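Local atomic coordinates of TetR transcriptional regulator (Chloroflexus aurantiacus, PDB entry 3QBM), a protein that probably binds DNA as a TetR-family transcriptional regulator, through a helix-turn-helix domain at its N-terminal end. Residues Arg9-Phe20 and His47-Ala58. Residues are numbered along the deposited sequence; the frame is centred on the assembly and turned at random.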
loop_
_atom_site.group_PDB
_atom_site.type_symbol
_atom_site.label_atom_id
_atom_site.label_comp_id
_atom_site.label_asym_id
_atom_site.label_seq_id
_atom_site.Cartn_x
_atom_site.Cartn_y
_atom_site.Cartn_z
ATOM N N ARG A 9 -22.874 8.143 19.066
ATOM C CA ARG A 9 -22.497 7.408 17.828
ATOM C C ARG A 9 -21.265 8.013 17.191
ATOM O O ARG A 9 -20.327 7.294 16.878
ATOM C CB ARG A 9 -23.614 7.413 16.772
ATOM C CG ARG A 9 -24.617 6.275 16.846
ATOM C CD ARG A 9 -25.687 6.377 15.736
ATOM N NE ARG A 9 -25.080 6.428 14.396
ATOM C CZ ARG A 9 -25.000 5.415 13.528
ATOM N NH1 ARG A 9 -25.516 4.214 13.806
ATOM N NH2 ARG A 9 -24.402 5.612 12.351
ATOM N N GLU A 10 -21.278 9.328 16.976
ATOM C CA GLU A 10 -20.115 10.050 16.422
ATOM C C GLU A 10 -18.812 9.738 17.169
ATOM O O GLU A 10 -17.777 9.472 16.547
ATOM C CB GLU A 10 -20.339 11.571 16.424
ATOM C CG GLU A 10 -21.312 12.032 15.349
ATOM C CD GLU A 10 -21.813 13.469 15.523
ATOM O OE1 GLU A 10 -21.666 14.068 16.623
ATOM O OE2 GLU A 10 -22.386 13.988 14.536
ATOM N N ARG A 11 -18.860 9.803 18.491
ATOM C CA ARG A 11 -17.701 9.487 19.328
ATOM C C ARG A 11 -17.237 8.046 19.166
ATOM O O ARG A 11 -16.046 7.776 19.070
ATOM C CB ARG A 11 -18.016 9.718 20.810
ATOM C CG ARG A 11 -18.290 11.155 21.245
ATOM C CD ARG A 11 -18.773 11.156 22.708
ATOM N NE ARG A 11 -18.503 12.413 23.419
ATOM C CZ ARG A 11 -19.313 13.475 23.460
ATOM N NH1 ARG A 11 -20.502 13.471 22.850
ATOM N NH2 ARG A 11 -18.927 14.558 24.132
ATOM N N VAL A 12 -18.164 7.101 19.162
ATOM C CA VAL A 12 -17.767 5.710 19.025
ATOM C C VAL A 12 -17.113 5.482 17.664
ATOM O O VAL A 12 -16.050 4.900 17.593
ATOM C CB VAL A 12 -18.948 4.740 19.238
ATOM C CG1 VAL A 12 -18.493 3.306 19.021
ATOM C CG2 VAL A 12 -19.508 4.916 20.650
ATOM N N VAL A 13 -17.758 5.957 16.597
ATOM C CA VAL A 13 -17.250 5.771 15.247
ATOM C C VAL A 13 -15.849 6.358 15.126
ATOM O O VAL A 13 -14.967 5.734 14.534
ATOM C CB VAL A 13 -18.197 6.392 14.178
ATOM C CG1 VAL A 13 -17.488 6.571 12.896
ATOM C CG2 VAL A 13 -19.445 5.531 13.984
ATOM N N ALA A 14 -15.630 7.541 15.697
ATOM C CA ALA A 14 -14.305 8.204 15.637
ATOM C C ALA A 14 -13.241 7.368 16.364
ATOM O O ALA A 14 -12.140 7.167 15.869
ATOM C CB ALA A 14 -14.356 9.630 16.198
ATOM N N GLN A 15 -13.570 6.866 17.536
ATOM C CA GLN A 15 -12.613 6.021 18.271
ATOM C C GLN A 15 -12.375 4.661 17.594
ATOM O O GLN A 15 -11.249 4.144 17.583
ATOM C CB GLN A 15 -13.097 5.796 19.699
ATOM C CG GLN A 15 -13.248 7.092 20.519
ATOM C CD GLN A 15 -11.931 7.817 20.726
ATOM O OE1 GLN A 15 -10.863 7.202 20.813
ATOM N NE2 GLN A 15 -12.007 9.140 20.803
ATOM N N ALA A 16 -13.442 4.066 17.060
ATOM C CA ALA A 16 -13.308 2.776 16.353
ATOM C C ALA A 16 -12.366 2.965 15.169
ATOM O O ALA A 16 -11.458 2.160 14.956
ATOM C CB ALA A 16 -14.641 2.277 15.873
ATOM N N ALA A 17 -12.564 4.055 14.430
ATOM C CA ALA A 17 -11.738 4.334 13.243
ATOM C C ALA A 17 -10.265 4.359 13.569
ATOM O O ALA A 17 -9.451 3.775 12.841
ATOM C CB ALA A 17 -12.150 5.663 12.536
ATOM N N ALA A 18 -9.903 5.016 14.664
ATOM C CA ALA A 18 -8.488 5.126 15.038
ATOM C C ALA A 18 -7.921 3.774 15.392
ATOM O O ALA A 18 -6.808 3.444 14.990
ATOM C CB ALA A 18 -8.290 6.121 16.191
ATOM N N LEU A 19 -8.689 2.942 16.113
ATOM C CA LEU A 19 -8.194 1.628 16.450
ATOM C C LEU A 19 -8.058 0.735 15.201
ATOM O O LEU A 19 -7.088 -0.019 15.069
ATOM C CB LEU A 19 -9.121 0.933 17.461
ATOM C CG LEU A 19 -9.105 1.521 18.884
ATOM C CD1 LEU A 19 -10.315 1.038 19.718
ATOM C CD2 LEU A 19 -7.811 1.151 19.585
ATOM N N PHE A 20 -9.068 0.767 14.331
ATOM C CA PHE A 20 -9.056 -0.089 13.143
ATOM C C PHE A 20 -7.894 0.313 12.218
ATOM O O PHE A 20 -7.332 -0.515 11.515
ATOM C CB PHE A 20 -10.344 0.042 12.322
ATOM C CG PHE A 20 -11.573 -0.504 12.964
ATOM C CD1 PHE A 20 -11.593 -1.754 13.546
ATOM C CD2 PHE A 20 -12.775 0.196 12.874
ATOM C CE1 PHE A 20 -12.750 -2.262 14.080
ATOM C CE2 PHE A 20 -13.929 -0.323 13.399
ATOM C CZ PHE A 20 -13.924 -1.529 14.004
ATOM N N HIS A 47 -26.205 1.439 19.672
ATOM C CA HIS A 47 -26.073 2.335 18.511
ATOM C C HIS A 47 -25.713 1.653 17.206
ATOM O O HIS A 47 -25.943 2.226 16.141
ATOM C CB HIS A 47 -25.064 3.435 18.832
ATOM C CG HIS A 47 -25.502 4.289 19.975
ATOM N ND1 HIS A 47 -26.558 5.176 19.876
ATOM C CD2 HIS A 47 -25.100 4.326 21.268
ATOM C CE1 HIS A 47 -26.766 5.741 21.052
ATOM N NE2 HIS A 47 -25.900 5.238 21.916
ATOM N N PHE A 48 -25.137 0.446 17.286
ATOM C CA PHE A 48 -24.717 -0.308 16.094
ATOM C C PHE A 48 -25.234 -1.708 16.260
ATOM O O PHE A 48 -25.266 -2.243 17.360
ATOM C CB PHE A 48 -23.193 -0.294 15.928
ATOM C CG PHE A 48 -22.631 1.092 15.841
ATOM C CD1 PHE A 48 -22.635 1.772 14.638
ATOM C CD2 PHE A 48 -22.199 1.753 16.974
ATOM C CE1 PHE A 48 -22.179 3.069 14.554
ATOM C CE2 PHE A 48 -21.741 3.051 16.903
ATOM C CZ PHE A 48 -21.716 3.713 15.682
ATOM N N GLU A 49 -25.691 -2.290 15.174
ATOM C CA GLU A 49 -26.237 -3.600 15.263
ATOM C C GLU A 49 -25.167 -4.673 15.384
ATOM O O GLU A 49 -25.429 -5.747 15.900
ATOM C CB GLU A 49 -27.188 -3.847 14.109
ATOM C CG GLU A 49 -28.604 -3.358 14.491
ATOM C CD GLU A 49 -29.572 -3.340 13.324
ATOM O OE1 GLU A 49 -29.103 -3.449 12.159
ATOM O OE2 GLU A 49 -30.796 -3.203 13.583
ATOM N N SER A 50 -23.956 -4.361 14.936
ATOM C CA SER A 50 -22.881 -5.341 14.930
ATOM C C SER A 50 -21.533 -4.648 14.782
ATOM O O SER A 50 -21.452 -3.475 14.445
ATOM C CB SER A 50 -23.067 -6.307 13.757
ATOM O OG SER A 50 -22.832 -5.633 12.528
ATOM N N LYS A 51 -20.476 -5.411 15.008
ATOM C CA LYS A 51 -19.114 -4.931 14.753
ATOM C C LYS A 51 -18.933 -4.558 13.272
ATOM O O LYS A 51 -18.240 -3.571 12.934
ATOM C CB LYS A 51 -18.101 -6.018 15.147
ATOM C CG LYS A 51 -16.683 -5.500 15.174
ATOM C CD LYS A 51 -15.690 -6.567 15.375
ATOM C CE LYS A 51 -14.282 -6.038 15.067
ATOM N NZ LYS A 51 -13.342 -7.151 15.097
ATOM N N GLU A 52 -19.590 -5.319 12.392
ATOM C CA GLU A 52 -19.512 -5.079 10.945
ATOM C C GLU A 52 -20.087 -3.709 10.574
ATOM O O GLU A 52 -19.444 -2.946 9.857
ATOM C CB GLU A 52 -20.209 -6.193 10.149
ATOM C CG GLU A 52 -19.486 -7.585 10.156
ATOM C CD GLU A 52 -19.422 -8.289 11.527
ATOM O OE1 GLU A 52 -20.340 -8.146 12.365
ATOM O OE2 GLU A 52 -18.424 -9.011 11.770
ATOM N N GLN A 53 -21.266 -3.387 11.088
ATOM C CA GLN A 53 -21.902 -2.109 10.797
ATOM C C GLN A 53 -21.046 -1.000 11.374
ATOM O O GLN A 53 -20.828 0.036 10.706
ATOM C CB GLN A 53 -23.339 -2.056 11.354
ATOM C CG GLN A 53 -24.166 -0.858 10.894
ATOM C CD GLN A 53 -25.480 -0.741 11.662
ATOM O OE1 GLN A 53 -25.477 -0.492 12.862
ATOM N NE2 GLN A 53 -26.605 -0.914 10.972
ATOM N N LEU A 54 -20.500 -1.225 12.574
ATOM C CA LEU A 54 -19.618 -0.229 13.209
ATOM C C LEU A 54 -18.384 0.002 12.335
ATOM O O LEU A 54 -18.023 1.149 12.052
ATOM C CB LEU A 54 -19.208 -0.646 14.632
ATOM C CG LEU A 54 -18.087 0.142 15.340
ATOM C CD1 LEU A 54 -18.306 1.659 15.294
ATOM C CD2 LEU A 54 -17.922 -0.305 16.759
ATOM N N ALA A 55 -17.780 -1.085 11.854
ATOM C CA ALA A 55 -16.622 -0.982 10.976
ATOM C C ALA A 55 -16.917 -0.111 9.742
ATOM O O ALA A 55 -16.095 0.717 9.321
ATOM C CB ALA A 55 -16.177 -2.392 10.561
ATOM N N LEU A 56 -18.080 -0.316 9.133
ATOM C CA LEU A 56 -18.513 0.468 7.966
ATOM C C LEU A 56 -18.695 1.924 8.300
ATOM O O LEU A 56 -18.284 2.810 7.538
ATOM C CB LEU A 56 -19.799 -0.077 7.349
ATOM C CG LEU A 56 -19.746 -1.463 6.706
ATOM C CD1 LEU A 56 -21.150 -1.950 6.319
ATOM C CD2 LEU A 56 -18.744 -1.509 5.497
ATOM N N ALA A 57 -19.304 2.198 9.450
ATOM C CA ALA A 57 -19.495 3.580 9.864
ATOM C C ALA A 57 -18.143 4.235 10.172
ATOM O O ALA A 57 -17.923 5.391 9.794
ATOM C CB ALA A 57 -20.413 3.642 11.047
ATOM N N ALA A 58 -17.246 3.477 10.812
ATOM C CA ALA A 58 -15.876 3.915 11.133
ATOM C C ALA A 58 -15.089 4.230 9.865
ATOM O O ALA A 58 -14.327 5.206 9.854
ATOM C CB ALA A 58 -15.120 2.864 11.975
#
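Ala58 fits as a knob into a hole formed by Val13, Ala16, Ala17 and Phe20. Its CB lies in the plane of the Phe20 ring, at the edge, 3.7 Å from Phe20 CD2. Ala55 CA approaches the same ring obliquely. Val13 divides its two methyls. CG1, anti to the backbone N (chi1 162°), meets the backbone of Ala57 and Ala58. Val13 CG2 reaches Phe48 CZ at 3.4 Å and also touches Ala57 CB. Leu54 CD1 sits over the centre of one face of the Phe48 ring and touches Ala16 CB at 3.8 Å. At the outer end, Arg9 bends at chi3 (56°) and lays one guanidinium face over Phe48 CE1. Its NH1 gives a weak hydrogen bond to His47 O (3.1 Å), and its CG packs on His47 CB. With an alanine at Arg9, His47 O would probably lose this donor, and the Phe48 rim the guanidinium lying against it. Behind these contacts, Ser50 N-caps helix 51-74: Ser50 OG accepts from Gln53 N at 3.1 Å. Gln53 OE1 in turn accepts from Glu49 N. Lys51 lays CE at the edge of the Phe20 ring, and its NZ hydrogen-bonds to Tyr25 O and Thr28 O. The short segments of helices 2-23 and 51-74 cross at -86°. As in TetR relatives, this packs the first helix of the DNA-binding bundle against the fourth, which leads into the C-terminal domain. Helix 30-37 adds Ile33 against Leu54, and Tyr61 packs on Val13 and Ala17.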